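Local coordinates for 7,8-dihydro-6-hydroxymethylpterin pyrophosphokinase-dihydropteroate synthase (Plasmodium falciparum, PDB 6JWS), which probably catalyses two consecutive steps of folate biosynthesis, pyrophosphorylation of 6-hydroxymethyl-7,8-dihydropterin by ATP and condensation of the resulting diphosphate with 4-aminobenzoate to 7,8-dihydropteroate, at residues Ile17-Leu22 / Thr167-Thr172; Ile211-Asp216 / Ser317-Tyr322; Asp216-Met221 / Tyr340-Leu345. The protein carries 1 engineered substitution. All coordinates share one frame; numbering follows the deposited sequence.

Contact 1 (Ile17-Leu22 / Thr167-Thr172); sequences IAVLNL and TVVVKT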
loop_
_atom_site.group_PDB
_atom_site.type_symbol
_atom_site.label_atom_id
_atom_site.label_comp_id
_atom_site.label_asym_id
_atom_site.label_seq_id
_atom_site.Cartn_x
_atom_site.Cartn_y
_atom_site.Cartn_z
ATOM N N ILE B 17 21.837 -26.296 32.961
ATOM C CA ILE B 17 21.166 -25.654 31.836
ATOM C C ILE B 17 21.221 -26.542 30.589
ATOM O O ILE B 17 22.286 -26.750 30.016
ATOM C CB ILE B 17 21.766 -24.260 31.538
ATOM C CG1 ILE B 17 21.888 -23.385 32.786
ATOM C CG2 ILE B 17 20.951 -23.571 30.448
ATOM C CD1 ILE B 17 20.550 -22.980 33.366
ATOM N N ALA B 18 20.050 -26.985 30.125
ATOM C CA ALA B 18 19.912 -27.700 28.864
ATOM C C ALA B 18 19.081 -26.886 27.872
ATOM O O ALA B 18 18.141 -26.195 28.270
ATOM C CB ALA B 18 19.229 -29.021 29.099
ATOM N N VAL B 19 19.397 -27.053 26.578
ATOM C CA VAL B 19 18.647 -26.474 25.479
ATOM C C VAL B 19 18.090 -27.621 24.645
ATOM O O VAL B 19 18.838 -28.511 24.261
ATOM C CB VAL B 19 19.537 -25.522 24.657
ATOM C CG1 VAL B 19 18.766 -24.761 23.590
ATOM C CG2 VAL B 19 20.286 -24.548 25.551
ATOM N N LEU B 20 16.770 -27.611 24.419
ATOM C CA LEU B 20 16.081 -28.681 23.716
ATOM C C LEU B 20 15.462 -28.191 22.408
ATOM O O LEU B 20 15.114 -27.015 22.272
ATOM C CB LEU B 20 14.981 -29.274 24.605
ATOM C CG LEU B 20 15.381 -29.747 26.002
ATOM C CD1 LEU B 20 14.186 -30.405 26.674
ATOM C CD2 LEU B 20 16.560 -30.721 25.952
ATOM N N ASN B 21 15.314 -29.145 21.472
ATOM C CA ASN B 21 14.504 -29.012 20.277
ATOM C C ASN B 21 13.296 -29.949 20.379
ATOM O O ASN B 21 13.439 -31.112 20.746
ATOM C CB ASN B 21 15.311 -29.261 19.001
ATOM C CG ASN B 21 14.552 -28.804 17.769
ATOM O OD1 ASN B 21 14.537 -27.622 17.449
ATOM N ND2 ASN B 21 13.872 -29.709 17.087
ATOM N N LEU B 22 12.103 -29.422 20.065
ATOM C CA LEU B 22 10.854 -30.170 20.044
ATOM C C LEU B 22 10.288 -30.077 18.629
ATOM O O LEU B 22 10.037 -28.979 18.153
ATOM C CB LEU B 22 9.859 -29.525 21.020
ATOM C CG LEU B 22 10.013 -29.778 22.523
ATOM C CD1 LEU B 22 11.431 -29.552 23.022
ATOM C CD2 LEU B 22 9.051 -28.895 23.303
ATOM N N THR B 167 12.389 -24.470 20.095
ATOM C CA THR B 167 13.401 -24.709 21.115
ATOM C C THR B 167 12.934 -24.193 22.480
ATOM O O THR B 167 12.013 -23.375 22.558
ATOM C CB THR B 167 14.786 -24.195 20.691
ATOM O OG1 THR B 167 14.764 -22.784 20.441
ATOM C CG2 THR B 167 15.392 -24.980 19.535
ATOM N N VAL B 168 13.561 -24.724 23.547
ATOM C CA VAL B 168 13.321 -24.343 24.930
ATOM C C VAL B 168 14.645 -24.406 25.687
ATOM O O VAL B 168 15.475 -25.265 25.407
ATOM C CB VAL B 168 12.240 -25.189 25.642
ATOM C CG1 VAL B 168 11.036 -25.472 24.767
ATOM C CG2 VAL B 168 12.788 -26.475 26.234
ATOM N N VAL B 169 14.841 -23.469 26.623
ATOM C CA VAL B 169 15.903 -23.587 27.607
ATOM C C VAL B 169 15.281 -24.056 28.924
ATOM O O VAL B 169 14.256 -23.519 29.364
ATOM C CB VAL B 169 16.676 -22.267 27.780
ATOM C CG1 VAL B 169 17.744 -22.379 28.853
ATOM C CG2 VAL B 169 17.274 -21.744 26.473
ATOM N N VAL B 170 15.900 -25.081 29.528
ATOM C CA VAL B 170 15.458 -25.699 30.771
ATOM C C VAL B 170 16.553 -25.539 31.826
ATOM O O VAL B 170 17.729 -25.823 31.582
ATOM C CB VAL B 170 15.084 -27.181 30.554
ATOM C CG1 VAL B 170 14.491 -27.807 31.801
ATOM C CG2 VAL B 170 14.084 -27.333 29.425
ATOM N N LYS B 171 16.158 -25.042 33.003
ATOM C CA LYS B 171 16.985 -25.172 34.197
ATOM C C LYS B 171 16.594 -26.501 34.838
ATOM O O LYS B 171 15.442 -26.668 35.245
ATOM C CB LYS B 171 16.811 -23.949 35.098
ATOM C CG LYS B 171 17.561 -23.928 36.427
ATOM C CD LYS B 171 16.909 -22.948 37.433
ATOM C CE LYS B 171 17.512 -21.552 37.506
ATOM N NZ LYS B 171 16.544 -20.544 38.021
ATOM N N THR B 172 17.539 -27.460 34.827
ATOM C CA THR B 172 17.227 -28.863 35.081
ATOM C C THR B 172 17.945 -29.386 36.324
ATOM O O THR B 172 19.026 -28.923 36.687
ATOM C CB THR B 172 17.446 -29.726 33.828
ATOM O OG1 THR B 172 16.707 -30.931 34.013
ATOM C CG2 THR B 172 18.895 -30.054 33.540
#

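Contact 2 (Ile211-Asp216 / Ser317-Tyr322); sequences ILFFND and SIPHVY. With ATP (adenosine-5'-triphosphate), chain J.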
loop_
_atom_site.group_PDB
_atom_site.type_symbol
_atom_site.label_atom_id
_atom_site.label_comp_id
_atom_site.label_asym_id
_atom_site.label_seq_id
_atom_site.Cartn_x
_atom_site.Cartn_y
_atom_site.Cartn_z
ATOM N N ILE B 211 18.449 -33.035 22.494
ATOM C CA ILE B 211 19.185 -32.155 23.381
ATOM C C ILE B 211 20.205 -31.423 22.529
ATOM O O ILE B 211 21.017 -32.067 21.885
ATOM C CB ILE B 211 19.868 -32.917 24.529
ATOM C CG1 ILE B 211 18.897 -33.849 25.260
ATOM C CG2 ILE B 211 20.556 -31.938 25.475
ATOM C CD1 ILE B 211 19.548 -34.618 26.395
ATOM N N LEU B 212 20.132 -30.092 22.500
ATOM C CA LEU B 212 21.028 -29.342 21.640
ATOM C C LEU B 212 22.271 -28.970 22.435
ATOM O O LEU B 212 23.382 -29.036 21.937
ATOM C CB LEU B 212 20.307 -28.101 21.100
ATOM C CG LEU B 212 19.060 -28.361 20.247
ATOM C CD1 LEU B 212 18.303 -27.058 19.980
ATOM C CD2 LEU B 212 19.408 -29.064 18.935
ATOM N N PHE B 213 22.072 -28.524 23.671
ATOM C CA PHE B 213 23.196 -28.130 24.489
ATOM C C PHE B 213 22.932 -28.600 25.908
ATOM O O PHE B 213 21.784 -28.776 26.307
ATOM C CB PHE B 213 23.372 -26.611 24.490
ATOM C CG PHE B 213 23.786 -25.997 23.177
ATOM C CD1 PHE B 213 25.067 -26.187 22.674
ATOM C CD2 PHE B 213 22.899 -25.203 22.453
ATOM C CE1 PHE B 213 25.451 -25.602 21.470
ATOM C CE2 PHE B 213 23.286 -24.618 21.255
ATOM C CZ PHE B 213 24.561 -24.819 20.762
ATOM N N PHE B 214 24.015 -28.793 26.655
ATOM C CA PHE B 214 23.933 -29.127 28.068
ATOM C C PHE B 214 25.168 -28.531 28.733
ATOM O O PHE B 214 26.284 -29.016 28.543
ATOM C CB PHE B 214 23.828 -30.644 28.254
ATOM C CG PHE B 214 23.372 -31.080 29.624
ATOM C CD1 PHE B 214 24.141 -30.827 30.748
ATOM C CD2 PHE B 214 22.178 -31.764 29.780
ATOM C CE1 PHE B 214 23.709 -31.226 32.004
ATOM C CE2 PHE B 214 21.754 -32.168 31.035
ATOM C CZ PHE B 214 22.525 -31.904 32.142
ATOM N N ASN B 215 24.956 -27.443 29.468
ATOM C CA ASN B 215 26.069 -26.660 29.962
ATOM C C ASN B 215 27.014 -26.409 28.791
ATOM O O ASN B 215 26.560 -26.312 27.644
ATOM C CB ASN B 215 26.673 -27.291 31.220
ATOM C CG ASN B 215 25.680 -27.324 32.367
ATOM O OD1 ASN B 215 24.738 -26.526 32.410
ATOM N ND2 ASN B 215 25.863 -28.257 33.292
ATOM N N ASP B 216 28.317 -26.334 29.096
ATOM C CA ASP B 216 29.343 -26.080 28.098
ATOM C C ASP B 216 30.005 -27.391 27.667
ATOM O O ASP B 216 31.108 -27.372 27.133
ATOM C CB ASP B 216 30.388 -25.111 28.650
ATOM C CG ASP B 216 31.097 -25.664 29.879
ATOM O OD1 ASP B 216 30.707 -26.756 30.353
ATOM O OD2 ASP B 216 32.044 -25.010 30.345
ATOM N N SER B 317 25.323 -37.169 21.383
ATOM C CA SER B 317 26.129 -36.073 20.869
ATOM C C SER B 317 25.694 -34.759 21.516
ATOM O O SER B 317 24.558 -34.320 21.338
ATOM C CB SER B 317 26.052 -36.001 19.358
ATOM O OG SER B 317 26.963 -35.020 18.868
ATOM N N ILE B 318 26.605 -34.137 22.265
ATOM C CA ILE B 318 26.384 -32.794 22.767
ATOM C C ILE B 318 27.559 -31.926 22.341
ATOM O O ILE B 318 28.692 -32.216 22.706
ATOM C CB ILE B 318 26.204 -32.752 24.299
ATOM C CG1 ILE B 318 25.165 -33.755 24.812
ATOM C CG2 ILE B 318 25.921 -31.325 24.763
ATOM C CD1 ILE B 318 23.738 -33.307 24.691
ATOM N N PRO B 319 27.341 -30.797 21.629
ATOM C CA PRO B 319 26.027 -30.416 21.114
ATOM C C PRO B 319 25.451 -31.419 20.120
ATOM O O PRO B 319 26.172 -32.237 19.558
ATOM C CB PRO B 319 26.331 -29.101 20.387
ATOM C CG PRO B 319 27.506 -28.538 21.133
ATOM C CD PRO B 319 28.358 -29.757 21.403
ATOM N N HIS B 320 24.136 -31.356 19.913
ATOM C CA HIS B 320 23.501 -32.194 18.912
ATOM C C HIS B 320 24.267 -32.073 17.591
ATOM O O HIS B 320 24.832 -31.025 17.275
ATOM C CB HIS B 320 22.010 -31.864 18.819
ATOM C CG HIS B 320 21.225 -32.775 17.945
ATOM N ND1 HIS B 320 21.156 -32.604 16.574
ATOM C CD2 HIS B 320 20.456 -33.846 18.231
ATOM C CE1 HIS B 320 20.370 -33.530 16.053
ATOM N NE2 HIS B 320 19.930 -34.302 17.043
ATOM N N VAL B 321 24.293 -33.182 16.846
ATOM C CA VAL B 321 25.039 -33.312 15.599
ATOM C C VAL B 321 24.597 -32.210 14.633
ATOM O O VAL B 321 25.401 -31.683 13.871
ATOM C CB VAL B 321 24.832 -34.722 14.993
ATOM C CG1 VAL B 321 25.317 -34.835 13.558
ATOM C CG2 VAL B 321 25.469 -35.813 15.839
ATOM N N TYR B 322 23.317 -31.832 14.700
ATOM C CA TYR B 322 22.741 -31.043 13.626
ATOM C C TYR B 322 22.686 -29.549 13.949
ATOM O O TYR B 322 22.262 -28.767 13.109
ATOM C CB TYR B 322 21.432 -31.680 13.153
ATOM C CG TYR B 322 21.642 -32.827 12.192
ATOM C CD1 TYR B 322 21.730 -32.599 10.827
ATOM C CD2 TYR B 322 21.776 -34.135 12.642
ATOM C CE1 TYR B 322 21.928 -33.639 9.932
ATOM C CE2 TYR B 322 21.989 -35.189 11.761
ATOM C CZ TYR B 322 22.060 -34.937 10.399
ATOM O OH TYR B 322 22.248 -35.944 9.503
HETATM P PG ATP J . 18.880 -37.209 16.160
HETATM O O1G ATP J . 18.521 -36.182 15.101
HETATM O O2G ATP J . 20.377 -37.441 16.272
HETATM O O3G ATP J . 18.243 -36.886 17.496
HETATM P PB ATP J . 17.147 -39.078 14.568
HETATM O O1B ATP J . 17.410 -40.495 14.193
HETATM O O2B ATP J . 16.988 -38.049 13.491
HETATM O O3B ATP J . 18.259 -38.621 15.632
HETATM P PA ATP J . 15.523 -39.533 16.962
HETATM O O1A ATP J . 15.543 -38.345 17.874
HETATM O O2A ATP J . 14.299 -40.391 16.947
HETATM O O3A ATP J . 15.829 -39.036 15.470
HETATM O "O5'" ATP J . 16.809 -40.453 17.246
HETATM C "C5'" ATP J . 17.767 -40.005 18.240
HETATM C "C4'" ATP J . 18.991 -40.881 18.185
HETATM O "O4'" ATP J . 20.189 -40.061 18.180
HETATM C "C3'" ATP J . 19.151 -41.841 19.368
HETATM O "O3'" ATP J . 19.734 -43.052 18.900
HETATM C "C2'" ATP J . 20.023 -41.027 20.329
HETATM O "O2'" ATP J . 20.840 -41.784 21.191
HETATM C "C1'" ATP J . 20.930 -40.275 19.364
HETATM N N9 ATP J . 21.389 -38.990 19.895
HETATM C C8 ATP J . 22.690 -38.562 19.948
HETATM N N7 ATP J . 22.808 -37.365 20.473
HETATM C C5 ATP J . 21.504 -36.978 20.752
HETATM C C6 ATP J . 20.966 -35.799 21.302
HETATM N N6 ATP J . 21.713 -34.771 21.687
HETATM N N1 ATP J . 19.618 -35.733 21.453
HETATM C C2 ATP J . 18.876 -36.782 21.067
HETATM N N3 ATP J . 19.276 -37.936 20.535
HETATM C C4 ATP J . 20.618 -37.973 20.404
#

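Contact 3 (Asp216-Met221 / Tyr340-Leu345); sequences DFTIFM and YKHNVL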
loop_
_atom_site.group_PDB
_atom_site.type_symbol
_atom_site.label_atom_id
_atom_site.label_comp_id
_atom_site.label_asym_id
_atom_site.label_seq_id
_atom_site.Cartn_x
_atom_site.Cartn_y
_atom_site.Cartn_z
ATOM N N ASP B 216 28.317 -26.334 29.096
ATOM C CA ASP B 216 29.343 -26.080 28.098
ATOM C C ASP B 216 30.005 -27.391 27.667
ATOM O O ASP B 216 31.108 -27.372 27.133
ATOM C CB ASP B 216 30.388 -25.111 28.650
ATOM C CG ASP B 216 31.097 -25.664 29.879
ATOM O OD1 ASP B 216 30.707 -26.756 30.353
ATOM O OD2 ASP B 216 32.044 -25.010 30.345
ATOM N N PHE B 217 29.326 -28.523 27.886
ATOM C CA PHE B 217 29.925 -29.831 27.648
ATOM C C PHE B 217 30.102 -30.089 26.151
ATOM O O PHE B 217 29.280 -29.674 25.330
ATOM C CB PHE B 217 29.067 -30.964 28.227
ATOM C CG PHE B 217 28.846 -30.949 29.722
ATOM C CD1 PHE B 217 29.588 -30.125 30.553
ATOM C CD2 PHE B 217 27.908 -31.791 30.298
ATOM C CE1 PHE B 217 29.360 -30.099 31.921
ATOM C CE2 PHE B 217 27.683 -31.770 31.669
ATOM C CZ PHE B 217 28.412 -30.925 32.476
ATOM N N THR B 218 31.169 -30.827 25.826
ATOM C CA THR B 218 31.401 -31.372 24.500
ATOM C C THR B 218 31.538 -32.887 24.635
ATOM O O THR B 218 32.551 -33.374 25.132
ATOM C CB THR B 218 32.693 -30.801 23.905
ATOM O OG1 THR B 218 32.709 -29.379 24.019
ATOM C CG2 THR B 218 32.906 -31.208 22.462
ATOM N N ILE B 219 30.519 -33.618 24.174
ATOM C CA ILE B 219 30.413 -35.052 24.389
ATOM C C ILE B 219 30.086 -35.735 23.062
ATOM O O ILE B 219 29.273 -35.225 22.293
ATOM C CB ILE B 219 29.319 -35.335 25.440
ATOM C CG1 ILE B 219 29.787 -34.944 26.842
ATOM C CG2 ILE B 219 28.830 -36.777 25.372
ATOM C CD1 ILE B 219 28.670 -34.511 27.754
ATOM N N PHE B 220 30.732 -36.889 22.811
ATOM C CA PHE B 220 30.305 -37.833 21.788
ATOM C C PHE B 220 30.556 -39.252 22.294
ATOM O O PHE B 220 31.704 -39.668 22.424
ATOM C CB PHE B 220 30.973 -37.557 20.432
ATOM C CG PHE B 220 30.215 -38.104 19.241
ATOM C CD1 PHE B 220 30.316 -39.440 18.877
ATOM C CD2 PHE B 220 29.373 -37.286 18.493
ATOM C CE1 PHE B 220 29.597 -39.940 17.796
ATOM C CE2 PHE B 220 28.655 -37.784 17.415
ATOM C CZ PHE B 220 28.769 -39.113 17.063
ATOM N N MET B 221 29.471 -39.981 22.582
ATOM C CA MET B 221 29.561 -41.322 23.139
ATOM C C MET B 221 29.037 -42.305 22.099
ATOM O O MET B 221 27.845 -42.295 21.800
ATOM C CB MET B 221 28.734 -41.436 24.424
ATOM C CG MET B 221 29.406 -40.810 25.637
ATOM S SD MET B 221 28.418 -40.892 27.173
ATOM C CE MET B 221 28.021 -42.640 27.261
ATOM N N TYR B 340 25.069 -16.461 22.182
ATOM C CA TYR B 340 25.736 -17.643 22.717
ATOM C C TYR B 340 26.831 -18.117 21.758
ATOM O O TYR B 340 26.624 -18.183 20.539
ATOM C CB TYR B 340 24.735 -18.779 22.941
ATOM C CG TYR B 340 25.311 -20.008 23.605
ATOM C CD1 TYR B 340 25.842 -19.941 24.887
ATOM C CD2 TYR B 340 25.319 -21.244 22.967
ATOM C CE1 TYR B 340 26.368 -21.060 25.511
ATOM C CE2 TYR B 340 25.838 -22.376 23.581
ATOM C CZ TYR B 340 26.374 -22.277 24.855
ATOM O OH TYR B 340 26.881 -23.363 25.501
ATOM N N LYS B 341 27.999 -18.439 22.330
ATOM C CA LYS B 341 29.052 -19.151 21.620
ATOM C C LYS B 341 29.557 -20.331 22.449
ATOM O O LYS B 341 30.071 -20.157 23.549
ATOM C CB LYS B 341 30.220 -18.240 21.228
ATOM C CG LYS B 341 31.204 -18.903 20.270
ATOM C CD LYS B 341 32.440 -18.087 19.928
ATOM C CE LYS B 341 33.402 -18.839 19.025
ATOM N NZ LYS B 341 33.799 -20.152 19.602
ATOM N N HIS B 342 29.410 -21.527 21.880
ATOM C CA HIS B 342 29.961 -22.768 22.397
ATOM C C HIS B 342 31.373 -22.956 21.829
ATOM O O HIS B 342 31.707 -22.352 20.807
ATOM C CB HIS B 342 28.999 -23.894 22.002
ATOM C CG HIS B 342 29.199 -25.193 22.710
ATOM N ND1 HIS B 342 30.244 -26.049 22.412
ATOM C CD2 HIS B 342 28.461 -25.818 23.653
ATOM C CE1 HIS B 342 30.151 -27.131 23.162
ATOM N NE2 HIS B 342 29.066 -27.017 23.933
ATOM N N ASN B 343 32.188 -23.800 22.492
ATOM C CA ASN B 343 33.583 -24.047 22.139
ATOM C C ASN B 343 33.683 -24.654 20.740
ATOM O O ASN B 343 34.616 -24.394 19.989
ATOM C CB ASN B 343 34.242 -25.058 23.083
ATOM C CG ASN B 343 33.827 -24.911 24.531
ATOM O OD1 ASN B 343 34.263 -23.985 25.216
ATOM N ND2 ASN B 343 32.997 -25.826 25.008
ATOM N N VAL B 344 32.704 -25.489 20.409
ATOM C CA VAL B 344 32.637 -26.214 19.157
ATOM C C VAL B 344 32.234 -25.290 18.006
ATOM O O VAL B 344 32.448 -25.619 16.843
ATOM C CB VAL B 344 31.647 -27.379 19.339
ATOM C CG1 VAL B 344 30.819 -27.673 18.102
ATOM C CG2 VAL B 344 32.314 -28.625 19.904
ATOM N N LEU B 345 31.627 -24.143 18.316
ATOM C CA LEU B 345 31.065 -23.311 17.262
ATOM C C LEU B 345 32.089 -22.271 16.825
ATOM O O LEU B 345 32.862 -21.776 17.646
ATOM C CB LEU B 345 29.760 -22.665 17.742
ATOM C CG LEU B 345 28.623 -23.644 18.046
ATOM C CD1 LEU B 345 27.321 -22.903 18.280
ATOM C CD2 LEU B 345 28.449 -24.653 16.921
#

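Contact 1 (Ile17-Leu22 / Thr167-Thr172)
Two central strands of the antiparallel sheet in the HPPK domain, 16-24 and 163-172, pair here with their short axes 4.7 Å apart. Ala18 with Val170 and Leu20 with Val168 are the hydrogen-bonded pairs, and each makes two backbone bonds. The bond from Val170 N to Ala18 O is the straightest, 176° at the hydrogen, and arrives nearly along the C=O axis. Packing is dense on both faces. On the face of Leu20, Val168 and Val170, CB of Leu20 lies 3.9 Å from Val168 CG2, a methyl set by its first torsion (chi1 -42°) in the crowded position between backbone N and carbonyl carbon. The end of the leucine, CD1, runs on obliquely to Val170 CG2, 4.1 Å away, and helix 30-44 covers Val168 and Val170. On the other face, CG2 of Ile17 meets CG1 of Val169 at 3.8 Å, each methyl anti to its own backbone N, with Met336 of helix 327-336 against Val19 and Val169. The looser margin is at Lys171, the one partly exposed residue of the two segments: Ile17 CD1 meets the foot of its side chain, 4.2 Å from Lys171 CB, while the side chain of Lys171 touches that of Glu109 on helix 108-114. At the far end, Asn21, whose side chain touches the magnesium-binding pair Asp208 and Asp210, sets its OD1 3.5 Å from the CG2 methyl of Thr167.

Contact 2 (Ile211-Asp216 / Ser317-Tyr322)
Ile211 and Ile318 cross obliquely beside the N6 end of the adenine of ATP, each with CG2 anti to its backbone N. CD1 of Ile318 reaches CG2 of Ile211 at 3.6 Å, while the other branch of Ile318, CG2, lies against the backbone N and CB of Phe214. Leu212 and Phe213 form a classic beta bulge opposite Val19, and both start away from the 317-322 segment before their ends turn back to it. The CD1-CE1 side of the Phe213 ring meets Pro319, which follows a cis peptide bond, with Phe213 CE1 3.6 Å from Pro319 CG. His320 instead starts toward the strand: its CB nears Ile211 O and Leu212 CD2, and its backbone N donates to Leu212 O at 3.2 Å from above the carbonyl plane. With CG anti to the backbone N (chi1 -173°), His320 receives Tyr322 N on ND1 and carries NE2 to 3.0 Å from ATP O1G, which lies at the ring edge. All hydrogen bonds from these segments to the adenine use the backbone: Ile211 N donates to N1 and Ser317 N to N7, the latter at 2.7 Å, and the N6 amino group is shared by the carbonyls of Ile211 and Ser317. Both N-H groups of N6 are thus used, a pattern selective for adenine, and an accepting ND1 would put the proton on NE2, probably suiting His320 to the negative gamma-phosphate.

Contact 3 (Asp216-Met221 / Tyr340-Leu345)
Tyr340 opens the 340-345 loop, with its hydroxyl 4.5 Å from Asp216 CA and one ring face offset beneath His342 N; the ring also stacks on Phe113 and meets Phe213 edge-to-face. Lys341 turns back on its own loop, where NZ donates to Leu345 O at 2.7 Å, in the carbonyl plane, and more weakly to His342 O. His342 carries the contact. With CG anti to the backbone N (chi1 -166°), its imidazole extends to the 216-221 segment, and NE2 donates to Phe217 O at 3.0 Å. That oxygen lies in the ring plane; the donor stands 49° out of the carbonyl plane, and the bond is bent, 139° at the hydrogen. On the same ring, ND1 accepts Val344 N at 3.2 Å, almost straight and also in plane; the two bonds fix the ring's rotation, and Thr218 OG1 lies at the ring edge, by CE1. Solvent-exposed Asn343 gives a weak hydrogen bond from ND2 to Asp216 O at 3.2 Å. Val344 then points toward Thr218, and its CG2 packs on Thr218 CG2 at 3.7 Å, and both side chains touch Tyr132 of helix 129-148. Leu345 closes the turn by giving its N to His342 O. The arrangement is that of a type I beta turn, His342 to Leu345, docked through a histidine side chain onto the connection between strands 208-214 and 219-221.

In the fold
Contact 1 sits within the six-stranded antiparallel sheet, and contact 2 joins its outermost strand 208-214 to the loop carrying His320; their centres are about 10 Å apart, and strand 16-24 pairs with 208-214 by probable backbone hydrogen bonds, Val19 O to Leu212 N and Ile17 O to Asn215 N. Contacts 2 and 3 lie closer, with centres about 6 Å apart: they share Asp216 and the small sheet of strands 219-221 and 316-318. Along the chain contact 1 closes first, whereas the segments of contacts 2 and 3 alternate. Contact 3 does not touch contact 1. The sheet edge thus leads through the segments lining the ATP pocket to the 340-345 loop, all within the HPPK part of the chain.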